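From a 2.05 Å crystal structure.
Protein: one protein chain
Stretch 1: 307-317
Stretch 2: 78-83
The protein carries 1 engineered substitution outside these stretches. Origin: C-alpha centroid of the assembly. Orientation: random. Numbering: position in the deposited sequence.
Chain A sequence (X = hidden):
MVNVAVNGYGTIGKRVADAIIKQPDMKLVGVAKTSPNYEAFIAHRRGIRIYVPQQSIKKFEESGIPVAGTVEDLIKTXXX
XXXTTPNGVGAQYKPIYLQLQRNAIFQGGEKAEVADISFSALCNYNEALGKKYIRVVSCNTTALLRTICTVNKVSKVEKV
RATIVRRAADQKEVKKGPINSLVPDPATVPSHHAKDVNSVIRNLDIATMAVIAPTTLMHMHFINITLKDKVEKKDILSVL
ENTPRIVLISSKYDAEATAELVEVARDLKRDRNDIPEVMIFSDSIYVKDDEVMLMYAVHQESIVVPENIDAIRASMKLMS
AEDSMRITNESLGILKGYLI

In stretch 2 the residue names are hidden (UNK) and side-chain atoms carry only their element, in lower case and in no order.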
# COMPACT_ATOMS: atom_id res chain seq x y z
N GLU A 307 -17.18 -1.55 -11.85
CA GLU A 307 -18.00 -2.39 -12.67
C GLU A 307 -19.14 -3.04 -11.88
O GLU A 307 -20.28 -3.10 -12.34
CB GLU A 307 -17.18 -3.52 -13.36
CG GLU A 307 -16.00 -2.99 -14.17
CD GLU A 307 -16.39 -2.01 -15.26
OE1 GLU A 307 -17.53 -2.17 -15.76
OE2 GLU A 307 -15.65 -1.05 -15.58
N ASN A 308 -18.85 -3.47 -10.65
CA ASN A 308 -19.89 -4.09 -9.82
C ASN A 308 -20.94 -3.04 -9.41
O ASN A 308 -22.14 -3.36 -9.35
CB ASN A 308 -19.29 -4.77 -8.59
CG ASN A 308 -18.85 -6.19 -8.80
OD1 ASN A 308 -19.64 -7.13 -8.65
ND2 ASN A 308 -17.58 -6.39 -9.14
N ILE A 309 -20.49 -1.80 -9.19
CA ILE A 309 -21.46 -0.74 -8.85
C ILE A 309 -22.40 -0.47 -10.02
O ILE A 309 -23.65 -0.45 -9.88
CB ILE A 309 -20.76 0.53 -8.38
CG1 ILE A 309 -19.91 0.30 -7.14
CG2 ILE A 309 -21.83 1.62 -8.08
CD1 ILE A 309 -20.61 -0.42 -5.99
N ASP A 310 -21.88 -0.35 -11.24
CA ASP A 310 -22.75 -0.15 -12.41
C ASP A 310 -23.67 -1.32 -12.66
O ASP A 310 -24.84 -1.15 -13.09
CB ASP A 310 -21.91 0.17 -13.64
CG ASP A 310 -21.18 1.48 -13.52
OD1 ASP A 310 -21.79 2.42 -12.94
OD2 ASP A 310 -20.03 1.60 -13.98
N ALA A 311 -23.18 -2.55 -12.43
CA ALA A 311 -23.94 -3.74 -12.64
C ALA A 311 -25.19 -3.70 -11.73
O ALA A 311 -26.25 -4.18 -12.15
CB ALA A 311 -23.18 -5.03 -12.43
N ILE A 312 -25.02 -3.24 -10.50
CA ILE A 312 -26.18 -3.11 -9.60
C ILE A 312 -27.21 -2.21 -10.27
O ILE A 312 -28.37 -2.55 -10.41
CB ILE A 312 -25.78 -2.53 -8.24
CG1 ILE A 312 -25.02 -3.58 -7.42
CG2 ILE A 312 -27.01 -2.05 -7.48
CD1 ILE A 312 -24.15 -3.04 -6.31
N ARG A 313 -26.77 -1.07 -10.78
CA ARG A 313 -27.68 -0.13 -11.42
C ARG A 313 -28.34 -0.70 -12.65
O ARG A 313 -29.56 -0.50 -12.82
CB ARG A 313 -26.97 1.20 -11.69
CG ARG A 313 -26.50 1.85 -10.41
CD ARG A 313 -26.71 3.37 -10.42
NE ARG A 313 -26.18 3.95 -9.18
CZ ARG A 313 -24.90 4.26 -8.97
NH1 ARG A 313 -23.96 4.07 -9.92
NH2 ARG A 313 -24.60 4.77 -7.78
N ALA A 314 -27.61 -1.46 -13.50
CA ALA A 314 -28.21 -2.07 -14.66
C ALA A 314 -29.28 -3.10 -14.29
O ALA A 314 -30.43 -3.06 -14.74
CB ALA A 314 -27.16 -2.79 -15.52
N SER A 315 -28.92 -4.06 -13.46
CA SER A 315 -29.81 -5.10 -13.01
C SER A 315 -31.12 -4.51 -12.44
O SER A 315 -32.19 -5.02 -12.75
CB SER A 315 -29.14 -5.88 -11.89
OG SER A 315 -29.83 -7.03 -11.48
N MET A 316 -30.99 -3.48 -11.61
CA MET A 316 -32.16 -2.91 -10.93
C MET A 316 -32.79 -1.78 -11.73
O MET A 316 -33.68 -1.11 -11.22
CB MET A 316 -31.77 -2.36 -9.57
CG MET A 316 -31.09 -3.34 -8.63
SD MET A 316 -32.18 -4.69 -8.14
CE MET A 316 -33.28 -3.79 -7.04
N LYS A 317 -32.31 -1.52 -12.93
CA LYS A 317 -32.86 -0.51 -13.83
C LYS A 317 -32.97 0.83 -13.12
O LYS A 317 -33.98 1.53 -13.21
CB LYS A 317 -34.23 -1.00 -14.32
CG LYS A 317 -34.19 -2.39 -14.95
CD LYS A 317 -35.59 -2.95 -15.21
CE LYS A 317 -36.27 -3.43 -13.94
NZ LYS A 317 -37.64 -3.98 -14.23
N UNK A 78 -31.59 -8.00 1.66
CA UNK A 78 -31.17 -7.08 0.60
C UNK A 78 -32.20 -7.05 -0.51
O UNK A 78 -33.13 -7.87 -0.56
o UNK A 78 -30.02 -8.89 -0.51
c UNK A 78 -29.81 -7.60 0.06
N UNK A 79 -32.14 -6.05 -1.35
CA UNK A 79 -32.79 -5.93 -2.62
C UNK A 79 -31.92 -6.60 -3.72
O UNK A 79 -32.44 -6.86 -4.81
c UNK A 79 -33.83 -3.71 -2.01
c UNK A 79 -32.92 -4.45 -2.99
o UNK A 79 -34.84 -4.31 -1.57
o UNK A 79 -33.54 -2.55 -1.68
N UNK A 80 -30.62 -6.76 -3.49
CA UNK A 80 -29.70 -7.35 -4.50
C UNK A 80 -28.39 -7.76 -3.84
O UNK A 80 -27.89 -7.12 -2.91
c UNK A 80 -28.50 -6.13 -8.03
c UNK A 80 -28.45 -6.95 -6.72
c UNK A 80 -28.69 -5.12 -5.05
c UNK A 80 -29.38 -6.36 -5.63
N UNK A 81 -27.81 -8.89 -4.29
CA UNK A 81 -26.59 -9.37 -3.67
C UNK A 81 -25.39 -9.24 -4.64
O UNK A 81 -25.58 -9.58 -5.82
c UNK A 81 -26.70 -10.86 -3.31
c UNK A 81 -25.45 -11.33 -2.57
c UNK A 81 -27.95 -11.14 -2.46
N UNK A 82 -24.28 -8.72 -4.17
CA UNK A 82 -23.01 -8.72 -4.89
C UNK A 82 -22.21 -9.95 -4.39
O UNK A 82 -21.74 -10.02 -3.25
c UNK A 82 -20.85 -7.66 -5.63
c UNK A 82 -22.81 -6.22 -5.19
c UNK A 82 -22.10 -7.50 -4.75
N UNK A 83 -22.16 -10.97 -5.23
CA UNK A 83 -21.47 -12.21 -4.86
C UNK A 83 -20.00 -12.10 -5.25
O UNK A 83 -19.70 -11.95 -6.43
c UNK A 83 -22.13 -13.42 -5.52
o UNK A 83 -20.28 -14.92 -5.17
c UNK A 83 -21.52 -14.75 -5.13
o UNK A 83 -22.29 -15.67 -4.80

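Position 78 carries two side-chain atoms, one carbon and then one oxygen, with no branch, and they make no contact with stretch 1. The oxygen is a terminal hydroxyl on the CB, which identifies Ser-78. Its chi1 of 63° is p, and its phi/psi of -85/164 is the first to leave the helical region after a preceding helix. The hydroxyl is hydrogen-bonded elsewhere in the structure.

Position 79 has two carbons, the second bearing two oxygens. The CA-to-CB bond points toward stretch 1, where the methyl end of Met-316 is the neighbour: Met-316 CE lies 3.9 Å from the backbone O of 79 and 4.1 Å from the CB of 79. The thioether chain therefore packs against backbone and CB. A carboxylate one carbon beyond CB is that of Asp-79.

At position 80 there are four carbons, forked at the first, with one arm two carbons long and the other a single methyl. The outer carbon of the longer arm is 4.1 Å from Ile-312 CA, 3.9 Å from Met-316 CG and 3.8 Å from Ser-315 OG, while the carbon of the shorter arm stands 4.3 Å from Ile-312 CG2. Only a beta-branched, unequal fork fits, so the residue is Ile-80. Both chi1 (-179°) and chi2 (162°) are t, an extended arrangement that carries CD1 to the helix. Of the six residues, this one has the largest area covered by stretch 1, 84 Å².

Position 81 shows three carbons, one carrying the other two. Its CA-to-CB bond points away from stretch 1 and its side chain makes no contact there, as expected from the alternation of a strand. This is a symmetric fork at CB, hence Val-81.

Position 82 repeats the same three-carbon fork, but here CA-to-CB points toward the helix. Its two methyls meet different neighbours: one is 3.6 Å from Ile-312 CD1, and the other is 3.3 Å from Asn-308 OD1. The latter is a close van der Waals approach, since a methyl offers that oxygen no conventional donor; Asn-308 OD1 is hydrogen-bonded elsewhere. The residue is Val-82, with chi1 at -177° (t); the methyl near Ile-312 is CG2 and the one near Asn-308 is CG1.

Position 83 has two carbons, the second with two oxygens. Its CA-to-CB bond points away, and the side chain makes no contact with stretch 1. Again a carboxylate sits one carbon beyond CB: Asp-83.

The contact works through packing alone, for no hydrogen bond crosses between the stretches. The strand runs at 150° to the helix, nearer antiparallel than parallel, with the axes 9.9 Å apart at closest approach. Ile-80 and Val-82 face the helix while Val-81 and Asp-83 point away, and the register pairs Asn-308 with Val-82 (CA to CA, 7.4 Å) and Ile-312 with Ile-80 (CA to CA, 7.5 Å). These helix residues are four apart, about one turn, so these two positions match successive turns. Ile-312 touches both Ile-80 and Val-82, and Met-316, the first residue to leave helical phi/psi, extends the apolar surface to Asp-79. Together the two sides bury 316 Å².

Stretch 2 78-83: SDIVVD
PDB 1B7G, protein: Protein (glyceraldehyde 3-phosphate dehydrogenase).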